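Local atomic coordinates of protein HIRA (Homo sapiens, PDB entry 5YJE), a protein that cooperates with ASF1A in chromatin assembly that does not depend on DNA replication, and is needed for periodic repression of histone genes. Residues 114-119 against 126-131; 177-182 against 196-201; 204-209 against 284-289; 272-277 against 301-306; 315-320 against 343-348. All coordinates share one frame; numbering follows the deposited sequence.

Contact 1: 114-119 against 126-131; sequences MLSVFS and LSPILL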
# COMPACT_ATOMS: atom_id res chain seq x y z
N MET B 114 -19.64 -5.97 11.78
CA MET B 114 -18.69 -7.07 11.73
C MET B 114 -18.92 -7.88 10.48
O MET B 114 -20.06 -8.11 10.08
CB MET B 114 -18.79 -8.01 12.93
CG MET B 114 -18.55 -7.41 14.30
SD MET B 114 -17.02 -6.50 14.60
CE MET B 114 -15.74 -7.47 13.84
N LEU B 115 -17.84 -8.36 9.89
CA LEU B 115 -17.91 -9.20 8.71
C LEU B 115 -17.13 -10.48 8.98
O LEU B 115 -15.97 -10.42 9.42
CB LEU B 115 -17.35 -8.44 7.50
CG LEU B 115 -16.86 -9.28 6.33
CD1 LEU B 115 -18.03 -9.91 5.61
CD2 LEU B 115 -16.08 -8.39 5.42
N SER B 116 -17.75 -11.63 8.75
CA SER B 116 -17.09 -12.92 8.98
C SER B 116 -17.05 -13.72 7.69
O SER B 116 -17.98 -13.68 6.88
CB SER B 116 -17.78 -13.72 10.09
OG SER B 116 -17.73 -13.03 11.33
N VAL B 117 -15.96 -14.44 7.50
CA VAL B 117 -15.71 -15.14 6.25
C VAL B 117 -15.45 -16.61 6.57
O VAL B 117 -14.60 -16.93 7.42
CB VAL B 117 -14.54 -14.50 5.48
CG1 VAL B 117 -14.25 -15.26 4.19
CG2 VAL B 117 -14.85 -13.01 5.20
N PHE B 118 -16.19 -17.50 5.90
CA PHE B 118 -16.21 -18.93 6.12
C PHE B 118 -15.83 -19.68 4.84
O PHE B 118 -16.13 -19.24 3.72
CB PHE B 118 -17.59 -19.40 6.60
CG PHE B 118 -17.96 -18.84 7.92
CD1 PHE B 118 -18.66 -17.65 8.01
CD2 PHE B 118 -17.56 -19.48 9.10
CE1 PHE B 118 -18.98 -17.11 9.25
CE2 PHE B 118 -17.86 -18.94 10.33
CZ PHE B 118 -18.59 -17.76 10.42
N SER B 119 -15.16 -20.81 5.03
CA SER B 119 -14.76 -21.65 3.91
C SER B 119 -15.98 -22.31 3.28
O SER B 119 -17.11 -22.26 3.78
CB SER B 119 -13.78 -22.72 4.35
OG SER B 119 -14.46 -23.79 5.00
N LEU B 126 -11.04 -16.22 8.96
CA LEU B 126 -10.37 -15.06 9.52
C LEU B 126 -11.19 -14.55 10.68
O LEU B 126 -12.39 -14.79 10.76
CB LEU B 126 -10.21 -13.92 8.50
CG LEU B 126 -9.68 -14.29 7.12
CD1 LEU B 126 -10.22 -13.35 6.03
CD2 LEU B 126 -8.17 -14.32 7.13
N SER B 127 -10.53 -13.82 11.57
CA SER B 127 -11.20 -13.10 12.63
C SER B 127 -12.27 -12.17 12.09
O SER B 127 -12.18 -11.72 10.96
CB SER B 127 -10.16 -12.32 13.44
OG SER B 127 -9.20 -13.21 13.95
N PRO B 128 -13.30 -11.86 12.86
CA PRO B 128 -14.30 -10.90 12.38
C PRO B 128 -13.64 -9.57 12.09
O PRO B 128 -12.83 -9.07 12.88
CB PRO B 128 -15.30 -10.81 13.55
CG PRO B 128 -15.08 -12.05 14.33
CD PRO B 128 -13.62 -12.37 14.22
N ILE B 129 -13.96 -9.02 10.91
CA ILE B 129 -13.40 -7.78 10.42
C ILE B 129 -14.31 -6.63 10.83
O ILE B 129 -15.51 -6.65 10.55
CB ILE B 129 -13.24 -7.85 8.89
CG1 ILE B 129 -12.11 -8.80 8.53
CG2 ILE B 129 -13.11 -6.44 8.24
CD1 ILE B 129 -12.06 -9.07 7.06
N LEU B 130 -13.74 -5.63 11.50
CA LEU B 130 -14.50 -4.44 11.85
C LEU B 130 -14.58 -3.53 10.64
O LEU B 130 -13.55 -3.09 10.12
CB LEU B 130 -13.85 -3.70 13.01
CG LEU B 130 -14.71 -2.53 13.51
CD1 LEU B 130 -16.03 -3.04 14.08
CD2 LEU B 130 -13.96 -1.64 14.51
N LEU B 131 -15.78 -3.26 10.19
CA LEU B 131 -15.98 -2.38 9.06
C LEU B 131 -16.07 -0.94 9.55
O LEU B 131 -16.49 -0.69 10.68
CB LEU B 131 -17.27 -2.74 8.32
CG LEU B 131 -17.38 -4.10 7.64
CD1 LEU B 131 -18.84 -4.36 7.19
CD2 LEU B 131 -16.42 -4.20 6.46

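Contact 2: 177-182 against 196-201; sequences GSDMTV and NLSDGK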
# COMPACT_ATOMS: atom_id res chain seq x y z
N GLY B 177 -22.92 13.85 -9.19
CA GLY B 177 -23.40 14.14 -10.52
C GLY B 177 -24.24 13.04 -11.15
O GLY B 177 -24.89 13.30 -12.18
N SER B 178 -24.27 11.85 -10.57
CA SER B 178 -25.06 10.74 -11.10
C SER B 178 -26.53 10.97 -10.77
O SER B 178 -26.93 12.02 -10.26
CB SER B 178 -24.57 9.42 -10.52
OG SER B 178 -25.03 9.25 -9.19
N ASP B 179 -27.37 9.97 -11.04
CA ASP B 179 -28.77 10.01 -10.63
C ASP B 179 -29.02 9.25 -9.32
O ASP B 179 -30.12 8.72 -9.08
CB ASP B 179 -29.64 9.47 -11.76
CG ASP B 179 -29.45 8.00 -11.99
OD1 ASP B 179 -28.42 7.46 -11.51
OD2 ASP B 179 -30.32 7.37 -12.64
N MET B 180 -28.01 9.21 -8.44
CA MET B 180 -28.02 8.53 -7.14
C MET B 180 -28.07 7.01 -7.24
O MET B 180 -28.39 6.36 -6.25
CB MET B 180 -29.19 8.93 -6.22
CG MET B 180 -29.84 10.31 -6.36
SD MET B 180 -31.65 10.24 -6.06
CE MET B 180 -31.82 9.43 -4.45
N THR B 181 -27.84 6.40 -8.41
CA THR B 181 -27.93 4.96 -8.52
C THR B 181 -26.72 4.41 -9.24
O THR B 181 -25.92 5.14 -9.81
CB THR B 181 -29.21 4.47 -9.24
OG1 THR B 181 -29.12 4.77 -10.63
CG2 THR B 181 -30.48 5.06 -8.65
N VAL B 182 -26.60 3.08 -9.16
CA VAL B 182 -25.61 2.31 -9.91
C VAL B 182 -26.35 1.11 -10.46
O VAL B 182 -26.82 0.26 -9.69
CB VAL B 182 -24.43 1.85 -9.04
CG1 VAL B 182 -23.53 0.90 -9.85
CG2 VAL B 182 -23.65 3.04 -8.50
N ASN B 196 -21.30 0.11 -13.19
CA ASN B 196 -21.95 0.50 -14.42
C ASN B 196 -23.11 1.44 -14.06
O ASN B 196 -24.11 1.00 -13.48
CB ASN B 196 -22.46 -0.72 -15.19
CG ASN B 196 -22.40 -0.52 -16.68
OD1 ASN B 196 -21.43 -0.85 -17.31
ND2 ASN B 196 -23.41 0.10 -17.24
N LEU B 197 -22.96 2.72 -14.41
CA LEU B 197 -23.92 3.77 -14.12
C LEU B 197 -24.98 3.88 -15.23
O LEU B 197 -24.77 3.48 -16.38
CB LEU B 197 -23.21 5.12 -13.97
CG LEU B 197 -22.08 5.26 -12.95
CD1 LEU B 197 -21.63 6.71 -12.84
CD2 LEU B 197 -22.49 4.74 -11.60
N SER B 198 -26.12 4.46 -14.85
CA SER B 198 -27.24 4.56 -15.78
C SER B 198 -26.95 5.52 -16.94
O SER B 198 -27.56 5.38 -18.00
CB SER B 198 -28.51 4.99 -15.05
OG SER B 198 -28.41 6.33 -14.61
N ASP B 199 -26.03 6.46 -16.77
CA ASP B 199 -25.68 7.36 -17.86
C ASP B 199 -24.78 6.71 -18.91
O ASP B 199 -24.31 7.39 -19.82
CB ASP B 199 -25.03 8.63 -17.30
CG ASP B 199 -23.61 8.41 -16.81
OD1 ASP B 199 -23.19 7.25 -16.62
OD2 ASP B 199 -22.90 9.42 -16.57
N GLY B 200 -24.53 5.40 -18.82
CA GLY B 200 -23.65 4.74 -19.76
C GLY B 200 -22.19 4.65 -19.33
O GLY B 200 -21.42 3.91 -19.95
N LYS B 201 -21.80 5.38 -18.29
CA LYS B 201 -20.41 5.34 -17.85
C LYS B 201 -20.18 4.19 -16.89
O LYS B 201 -21.02 3.88 -16.04
CB LYS B 201 -20.00 6.66 -17.19
CG LYS B 201 -19.90 7.81 -18.19
CD LYS B 201 -19.53 9.12 -17.51
CE LYS B 201 -19.04 10.14 -18.54
NZ LYS B 201 -19.51 11.53 -18.23

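Contact 3: 204-209 against 284-289; sequences CFNPSL and ALTLQS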
# COMPACT_ATOMS: atom_id res chain seq x y z
N CYS B 204 -14.12 1.29 -13.12
CA CYS B 204 -13.60 0.19 -12.36
C CYS B 204 -12.48 0.73 -11.49
O CYS B 204 -11.88 1.77 -11.81
CB CYS B 204 -13.13 -0.93 -13.27
SG CYS B 204 -11.49 -0.66 -13.86
N PHE B 205 -12.21 0.05 -10.37
CA PHE B 205 -11.12 0.44 -9.49
C PHE B 205 -9.90 -0.43 -9.80
O PHE B 205 -9.97 -1.66 -9.71
CB PHE B 205 -11.49 0.34 -8.01
CG PHE B 205 -10.49 1.02 -7.12
CD1 PHE B 205 -10.61 2.36 -6.83
CD2 PHE B 205 -9.39 0.33 -6.65
CE1 PHE B 205 -9.64 3.01 -6.05
CE2 PHE B 205 -8.45 0.96 -5.87
CZ PHE B 205 -8.57 2.31 -5.57
N ASN B 206 -8.79 0.21 -10.15
CA ASN B 206 -7.58 -0.54 -10.40
C ASN B 206 -6.78 -0.61 -9.11
O ASN B 206 -6.48 0.44 -8.53
CB ASN B 206 -6.75 0.10 -11.51
CG ASN B 206 -5.60 -0.79 -11.95
OD1 ASN B 206 -4.44 -0.50 -11.67
ND2 ASN B 206 -5.92 -1.92 -12.59
N PRO B 207 -6.46 -1.80 -8.61
CA PRO B 207 -5.78 -1.87 -7.30
C PRO B 207 -4.33 -1.41 -7.36
O PRO B 207 -3.86 -0.77 -6.41
CB PRO B 207 -5.91 -3.35 -6.90
CG PRO B 207 -7.06 -3.87 -7.71
CD PRO B 207 -6.94 -3.12 -9.05
N SER B 208 -3.63 -1.65 -8.46
CA SER B 208 -2.24 -1.21 -8.57
C SER B 208 -2.15 0.31 -8.75
O SER B 208 -1.32 0.97 -8.10
CB SER B 208 -1.57 -1.93 -9.73
OG SER B 208 -1.54 -3.32 -9.48
N LEU B 209 -2.93 0.88 -9.68
CA LEU B 209 -2.88 2.33 -9.81
C LEU B 209 -3.57 3.00 -8.62
O LEU B 209 -3.23 4.14 -8.28
CB LEU B 209 -3.53 2.78 -11.11
CG LEU B 209 -2.78 2.79 -12.45
CD1 LEU B 209 -3.70 3.37 -13.51
CD2 LEU B 209 -1.43 3.54 -12.42
N ALA B 284 -9.03 -2.92 -21.21
CA ALA B 284 -8.84 -4.33 -20.95
C ALA B 284 -7.69 -4.55 -19.96
O ALA B 284 -7.80 -5.38 -19.06
CB ALA B 284 -8.61 -5.09 -22.26
N LEU B 285 -6.60 -3.79 -20.10
CA LEU B 285 -5.51 -3.83 -19.14
C LEU B 285 -5.96 -3.42 -17.73
O LEU B 285 -5.66 -4.10 -16.74
CB LEU B 285 -4.37 -2.94 -19.63
CG LEU B 285 -3.14 -2.77 -18.75
CD1 LEU B 285 -2.42 -4.08 -18.61
CD2 LEU B 285 -2.23 -1.77 -19.42
N THR B 286 -6.68 -2.30 -17.63
CA THR B 286 -7.21 -1.83 -16.35
C THR B 286 -8.09 -2.88 -15.67
O THR B 286 -8.03 -3.06 -14.45
CB THR B 286 -8.01 -0.54 -16.59
OG1 THR B 286 -7.15 0.47 -17.11
CG2 THR B 286 -8.61 -0.04 -15.31
N LEU B 287 -8.94 -3.55 -16.44
CA LEU B 287 -9.76 -4.64 -15.95
C LEU B 287 -8.96 -5.91 -15.68
O LEU B 287 -9.52 -6.86 -15.12
CB LEU B 287 -10.88 -4.94 -16.97
CG LEU B 287 -12.23 -4.23 -16.86
CD1 LEU B 287 -12.97 -4.58 -15.57
CD2 LEU B 287 -12.04 -2.74 -16.94
N GLN B 288 -7.69 -5.95 -16.09
CA GLN B 288 -6.88 -7.16 -16.00
C GLN B 288 -7.60 -8.35 -16.65
O GLN B 288 -7.58 -9.46 -16.13
CB GLN B 288 -6.51 -7.48 -14.55
CG GLN B 288 -5.80 -6.36 -13.82
CD GLN B 288 -5.50 -6.70 -12.36
OE1 GLN B 288 -5.57 -7.86 -11.94
NE2 GLN B 288 -5.20 -5.67 -11.57
N SER B 289 -8.22 -8.10 -17.79
CA SER B 289 -8.94 -9.12 -18.54
C SER B 289 -8.05 -9.61 -19.68
O SER B 289 -8.00 -8.98 -20.74
CB SER B 289 -10.27 -8.57 -19.05
OG SER B 289 -10.77 -9.35 -20.12

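Contact 4: 272-277 against 301-306; sequences TTLAYL and ARYLVN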
# COMPACT_ATOMS: atom_id res chain seq x y z
N THR B 272 -9.98 9.23 -34.45
CA THR B 272 -11.00 8.65 -33.58
C THR B 272 -10.85 7.14 -33.49
O THR B 272 -11.00 6.57 -32.41
CB THR B 272 -12.40 9.03 -34.03
OG1 THR B 272 -12.65 8.46 -35.32
CG2 THR B 272 -12.57 10.54 -34.10
N THR B 273 -10.50 6.49 -34.60
CA THR B 273 -10.31 5.05 -34.58
C THR B 273 -9.13 4.66 -33.68
O THR B 273 -9.23 3.72 -32.88
CB THR B 273 -10.11 4.52 -36.01
OG1 THR B 273 -11.30 4.76 -36.75
CG2 THR B 273 -9.82 3.03 -36.02
N LEU B 274 -8.02 5.40 -33.78
CA LEU B 274 -6.87 5.17 -32.93
C LEU B 274 -7.23 5.37 -31.45
O LEU B 274 -6.92 4.53 -30.60
CB LEU B 274 -5.73 6.10 -33.32
CG LEU B 274 -4.47 5.64 -34.06
CD1 LEU B 274 -3.39 6.66 -33.83
CD2 LEU B 274 -3.99 4.30 -33.63
N ALA B 275 -7.88 6.50 -31.14
CA ALA B 275 -8.26 6.79 -29.76
C ALA B 275 -9.17 5.70 -29.21
O ALA B 275 -8.97 5.22 -28.09
CB ALA B 275 -8.95 8.15 -29.68
N TYR B 276 -10.14 5.26 -30.01
CA TYR B 276 -11.03 4.19 -29.60
C TYR B 276 -10.27 2.90 -29.30
O TYR B 276 -10.49 2.28 -28.25
CB TYR B 276 -12.09 3.93 -30.67
CG TYR B 276 -12.90 2.67 -30.38
CD1 TYR B 276 -13.82 2.65 -29.34
CD2 TYR B 276 -12.73 1.51 -31.14
CE1 TYR B 276 -14.57 1.51 -29.07
CE2 TYR B 276 -13.48 0.37 -30.88
CZ TYR B 276 -14.40 0.38 -29.84
OH TYR B 276 -15.16 -0.73 -29.54
N LEU B 277 -9.42 2.46 -30.22
CA LEU B 277 -8.75 1.18 -30.02
C LEU B 277 -7.76 1.24 -28.86
O LEU B 277 -7.60 0.26 -28.12
CB LEU B 277 -8.06 0.73 -31.31
CG LEU B 277 -8.97 0.28 -32.47
CD1 LEU B 277 -8.20 0.12 -33.78
CD2 LEU B 277 -9.72 -1.02 -32.14
N ALA B 301 -2.79 -3.46 -33.16
CA ALA B 301 -1.56 -3.59 -33.93
C ALA B 301 -1.86 -3.75 -35.41
O ALA B 301 -1.19 -3.15 -36.25
CB ALA B 301 -0.75 -4.77 -33.41
N ARG B 302 -2.87 -4.56 -35.74
CA ARG B 302 -3.29 -4.68 -37.14
C ARG B 302 -3.63 -3.31 -37.72
O ARG B 302 -3.25 -3.00 -38.85
CB ARG B 302 -4.47 -5.65 -37.25
CG ARG B 302 -5.08 -5.78 -38.65
CD ARG B 302 -5.71 -7.16 -38.88
NE ARG B 302 -6.41 -7.68 -37.70
CZ ARG B 302 -5.91 -8.59 -36.87
NH1 ARG B 302 -4.69 -9.10 -37.08
NH2 ARG B 302 -6.62 -9.00 -35.82
N TYR B 303 -4.33 -2.48 -36.95
CA TYR B 303 -4.67 -1.15 -37.42
C TYR B 303 -3.43 -0.30 -37.64
O TYR B 303 -3.30 0.34 -38.68
CB TYR B 303 -5.61 -0.45 -36.45
CG TYR B 303 -6.16 0.83 -37.02
CD1 TYR B 303 -7.10 0.80 -38.04
CD2 TYR B 303 -5.75 2.08 -36.55
CE1 TYR B 303 -7.62 1.96 -38.57
CE2 TYR B 303 -6.26 3.26 -37.09
CZ TYR B 303 -7.19 3.19 -38.10
OH TYR B 303 -7.73 4.33 -38.64
N LEU B 304 -2.53 -0.27 -36.65
CA LEU B 304 -1.30 0.51 -36.80
C LEU B 304 -0.54 0.10 -38.05
O LEU B 304 0.03 0.95 -38.74
CB LEU B 304 -0.40 0.34 -35.57
CG LEU B 304 -0.87 0.74 -34.17
CD1 LEU B 304 0.22 0.46 -33.15
CD2 LEU B 304 -1.27 2.19 -34.14
N VAL B 305 -0.54 -1.20 -38.36
CA VAL B 305 0.13 -1.67 -39.58
C VAL B 305 -0.62 -1.19 -40.82
O VAL B 305 -0.02 -0.65 -41.75
CB VAL B 305 0.27 -3.20 -39.55
CG1 VAL B 305 0.57 -3.73 -40.93
CG2 VAL B 305 1.36 -3.62 -38.57
N ASN B 306 -1.95 -1.36 -40.84
CA ASN B 306 -2.74 -1.03 -42.03
C ASN B 306 -2.60 0.43 -42.42
O ASN B 306 -2.37 0.75 -43.59
CB ASN B 306 -4.22 -1.37 -41.79
CG ASN B 306 -4.48 -2.87 -41.80
OD1 ASN B 306 -3.63 -3.65 -42.23
ND2 ASN B 306 -5.67 -3.28 -41.32

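Contact 5: 315-320 against 343-348; sequences EICKDL and ELLKEL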
# COMPACT_ATOMS: atom_id res chain seq x y z
N GLU B 315 7.09 1.77 -30.79
CA GLU B 315 6.97 1.80 -29.33
C GLU B 315 6.39 0.50 -28.78
O GLU B 315 6.91 -0.07 -27.81
CB GLU B 315 6.09 2.98 -28.94
CG GLU B 315 6.34 3.54 -27.58
CD GLU B 315 5.48 4.74 -27.32
OE1 GLU B 315 4.24 4.56 -27.33
OE2 GLU B 315 6.02 5.85 -27.14
N ILE B 316 5.30 0.01 -29.39
CA ILE B 316 4.67 -1.21 -28.89
C ILE B 316 5.61 -2.41 -29.01
O ILE B 316 5.69 -3.24 -28.09
CB ILE B 316 3.34 -1.46 -29.61
CG1 ILE B 316 2.33 -0.42 -29.15
CG2 ILE B 316 2.85 -2.88 -29.39
CD1 ILE B 316 0.95 -0.86 -29.27
N CYS B 317 6.32 -2.51 -30.13
CA CYS B 317 7.22 -3.65 -30.32
C CYS B 317 8.39 -3.60 -29.34
O CYS B 317 8.72 -4.62 -28.73
CB CYS B 317 7.72 -3.68 -31.76
SG CYS B 317 6.39 -4.04 -32.90
N LYS B 318 9.01 -2.42 -29.19
CA LYS B 318 10.06 -2.25 -28.18
C LYS B 318 9.57 -2.69 -26.80
O LYS B 318 10.29 -3.40 -26.08
CB LYS B 318 10.52 -0.79 -28.15
N ASP B 319 8.35 -2.30 -26.42
CA ASP B 319 7.83 -2.70 -25.12
C ASP B 319 7.65 -4.21 -25.02
O ASP B 319 7.94 -4.81 -23.99
CB ASP B 319 6.51 -1.97 -24.84
N LEU B 320 7.16 -4.84 -26.09
CA LEU B 320 6.94 -6.29 -26.03
C LEU B 320 8.23 -7.10 -26.16
O LEU B 320 8.27 -8.24 -25.69
CB LEU B 320 5.94 -6.72 -27.10
CG LEU B 320 4.51 -6.89 -26.57
CD1 LEU B 320 3.89 -5.54 -26.26
CD2 LEU B 320 3.64 -7.66 -27.55
N GLU B 343 5.71 -13.62 -26.52
CA GLU B 343 4.79 -14.48 -27.25
C GLU B 343 3.80 -13.65 -28.06
O GLU B 343 3.52 -13.96 -29.22
CB GLU B 343 4.05 -15.41 -26.28
N LEU B 344 3.28 -12.57 -27.47
CA LEU B 344 2.36 -11.71 -28.20
C LEU B 344 3.05 -11.02 -29.37
O LEU B 344 2.49 -10.95 -30.47
CB LEU B 344 1.74 -10.67 -27.27
CG LEU B 344 0.74 -11.27 -26.27
CD1 LEU B 344 0.47 -10.30 -25.14
CD2 LEU B 344 -0.55 -11.67 -26.97
N LEU B 345 4.27 -10.52 -29.15
CA LEU B 345 5.04 -9.95 -30.26
C LEU B 345 5.19 -10.96 -31.39
O LEU B 345 5.04 -10.62 -32.57
CB LEU B 345 6.42 -9.52 -29.76
CG LEU B 345 7.41 -9.00 -30.80
CD1 LEU B 345 7.07 -7.58 -31.28
CD2 LEU B 345 8.81 -9.06 -30.24
N LYS B 346 5.47 -12.22 -31.04
CA LYS B 346 5.48 -13.29 -32.03
C LYS B 346 4.13 -13.43 -32.73
O LYS B 346 4.08 -13.73 -33.93
CB LYS B 346 5.89 -14.61 -31.37
N GLU B 347 3.03 -13.22 -32.00
CA GLU B 347 1.73 -13.24 -32.65
C GLU B 347 1.49 -12.02 -33.52
O GLU B 347 0.58 -12.04 -34.35
CB GLU B 347 0.61 -13.36 -31.61
CG GLU B 347 0.66 -14.61 -30.75
CD GLU B 347 -0.66 -14.91 -30.05
OE1 GLU B 347 -0.99 -14.23 -29.06
OE2 GLU B 347 -1.36 -15.84 -30.50
N LEU B 348 2.28 -10.96 -33.34
CA LEU B 348 2.19 -9.77 -34.20
C LEU B 348 2.93 -9.94 -35.51
O LEU B 348 2.37 -9.65 -36.58
CB LEU B 348 2.75 -8.54 -33.48
CG LEU B 348 1.99 -8.14 -32.25
CD1 LEU B 348 2.60 -6.88 -31.67
CD2 LEU B 348 0.59 -7.87 -32.78

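Contact 1: 114-119 against 126-131
Met114 turns the end of its side chain to Pro128, Ile129 and Leu130. The chain is bent at both chi2 (-54°) and chi3 (-43°), which turns CE back toward the partner strand. Met114 CE then lies 3.4 Å from Pro128 CB and comes equally close to the carbonyl oxygen of Ile129. Met114 SD meets Leu130 CD1 at 3.6 Å, and the two side chains pass at a slant. Met114 and Leu130 form a non-hydrogen-bonded antiparallel pair.

Leu115 comes next and forms the hydrogen-bonded pair with Ile129. Leu115 N donates to Ile129 O at 3.0 Å, and Ile129 N returns a bond to Leu115 O at 2.9 Å. The second bond is nearly straight, 175° at the hydrogen. Leu115 O also receives a CA-H contact from Pro128. On the same face of the sheet as Leu115 and Ile129, Leu115 CD2 reaches Leu131 CD2 at 4.3 Å. Ser116 has its OG 4.0 Å from Pro128 CB, and the hydroxyl is hydrogen-bonded to Arg124. Val117 closes the contact loosely, its CB 4.5 Å from Leu126 CD1.

The contact makes a beta hairpin. Strand 114-119 is the third strand of a four-stranded antiparallel sheet and 129-130 is the fourth, a sheet consistent with one blade of a beta-propeller-like fold. Strand 105-110 flanks 114-119 on its other side. Ile129 and Leu130 pair with a strand of the second subunit, so the sheet continues into the trimer interface. Ser127 OG binds Thr286 of that subunit.

Contact 2: 177-182 against 196-201
Asp179 and Ser198 make the polar link between the two loops. Ser198 OG donates a weak hydrogen bond of 2.9 Å to Asp179 OD2. Both side chains hold their first gamma atom between the backbone N and the carbonyl carbon, with chi1 of 69° in each. The CB atoms of both residues point to the opposite loop.

The same carboxylate also serves its own loop. Asp179 OD1 accepts from Thr181 OG1 at 2.9 Å, on the syn side but 33° out of the carboxylate plane. It also takes a weak bond from the backbone N of Thr181. OD1 thus accepts the bonds from Thr181, and OD2 takes the weak one from Ser198.

Local turns shape both backbones. Ser178 OG accepts from Met180 N, which makes an ST turn. Leu197 to Gly200 is a type I beta turn, and Asp199 OD1 accepts from Lys201 N at 2.9 Å as an Asx turn. That donor sits above the carboxylate plane. The 197-200 turn links strands 193-196 and 201-206 of an antiparallel sheet.

The apolar part lies around Val182. Val182 CG2 meets Leu197 CD2 at 3.7 Å. Val182 CG1 lies 3.7 Å from the carbonyl oxygen of Asn196, and Leu197 CD2 is 3.9 Å from Thr181 O. Leu175 and Ile174 of helix 172-175 pack against Val182 and Leu197 respectively.

The chemistry is thus divided. A small apolar patch joins the loops beside helix 172-175, while a weak bridge between the exposed Asp179 and Ser198 is probably of modest strength in water.

Contact 3: 204-209 against 284-289
Cys204 SG presses against the methyl CG2 of Thr286, 3.3 Å away, and also touches Leu287 CD2 at 3.8 Å. The sulfur makes these contacts from a position between the backbone N and the carbonyl carbon of Cys204, chi1 84°.

Asn206 makes the polar bond. Its ND2 donates to Thr286 O at 3.0 Å, bent to 137° at the hydrogen. The donor lies in the carbonyl plane, on a lone pair. At the other end of the amide, Asn206 OD1 accepts from Leu209 N at 2.9 Å, which makes an Asx motif. The amide is held at both its nitrogen and its oxygen. An alanine here would probably leave Thr286 O and Leu209 N without these mates and free the turn at 207-209 to shift. Pro207 CD and Gln288 NE2 meet tip to tip at 4.0 Å.

Thr286 OG1 is hydrogen-bonded to Ala282 O of its own helix and to Ser127 OG of the third subunit, so this junction adjoins the trimer interface. Gln288 leaves the helix with a positive phi of 52°. Its N bonds to Leu285 O and Ser289 N bonds to Ala284 O, the pattern of a Schellman motif at a helix C terminus, here set against the end of strand 201-206.

Contact 4: 272-277 against 301-306
Tyr303 lies against Thr273, Leu274 and Leu277 in an antiparallel helix pair. Helices 266-286 and 290-307 form a helical hairpin. Their short segments here run at 158° to each other, with axes 10.9 Å apart at closest approach.

Tyr303 has CG anti to its backbone N, chi1 -170°, and its ring meets the other helix. Thr273 CG2 sits over one face of that ring in a CH-pi contact, 3.6 Å from the centroid of the Tyr303 ring. It is displaced toward the rim, with Thr273 CG2 nearest to Tyr303 CZ at 3.4 Å. The Thr273 methyl is itself anti to the backbone N, while OG1 stands beside that N and bonds to Gln269 O. The hydroxyl also takes a bond from the backbone N of Asp227. The threonine is thus divided, its methyl on the ring and its oxygen tied to its own helix and a loop.

Leu274 reaches the ring differently. Leu274 CD2 lies at the edge, near the ring plane, 4.1 Å from Tyr303 CD2. Leu277 CD1 lies 3.8 Å from Tyr303 CB. The side chains of Leu277 and Tyr303 cross at about a right angle. An alanine in place of Tyr303 would probably open a gap between the helices and leave the Thr273 methyl without its ring.

Phe309 and Arg312 pack against both Leu274 and Leu304. Beside the ring, Leu274 CD2 meets Leu304 CD2 at 3.5 Å, with the two side chains about perpendicular.

Contact 5: 315-320 against 343-348
Two helices of the C-terminal helical part meet here, 310-320 by its last turn and 341-353 by its first turns. Leu320 carries the contact and lies against Leu344, Leu345 and Leu348. The axes of the two short segments come within 9.6 Å and run 141° apart, so these segments run roughly antiparallel at a marked angle.

Leu320 CD2 is the main touching atom. Leu320 CD2 lies 3.6 Å from Leu344 CB. The same methyl rests by the backbone of Leu345, and Leu320 CD2 reaches Leu348 CD1 at 4.3 Å. It thus lies against one side of helix 341-353, between residues one turn apart. Leu320 CB meets Leu345 CB at 3.9 Å, and the CA atoms of Leu320 and Leu345 are 5.9 Å apart.

Leu345 has CG anti to the backbone N, chi1 176°, and beyond it CD1 meets Cys317, one turn before Leu320. Leu345 CD1 lies 4.0 Å from Cys317 SG. Every side chain that touches across the contact is buried, and no hydrogen bond crosses it. It is held by apolar packing alone.

Helix 290-307 adjoins both partners. Its Tyr300 packs on Ile316, and its Leu298 and Ala301 pack on Leu348. Glu347 makes a salt bridge to Arg294 of the same helix. Glu315 of helix 310-320 makes a salt bridge to Arg123 of the third subunit and a hydrogen bond to Ser119 of that subunit.

From the N terminus, contact 1 closes a short hairpin in one four-stranded sheet. Contact 2 follows and joins the loops on either side of strands 184-187 and 193-196 in a later sheet. Its second segment runs straight on into 204-209, where contact 3 opens. Contact 3 closes a long excursion and ties that sheet to the end of helix 266-286. Contact 4 opens within this excursion and closes beyond it, so contacts 3 and 4 cross and share helix 266-286. Contact 5 comes last and touches contact 4 through Ala301 and Leu348. Contacts 1 and 4 lie on opposite sides of the chain's centre, about 47 Å between centres.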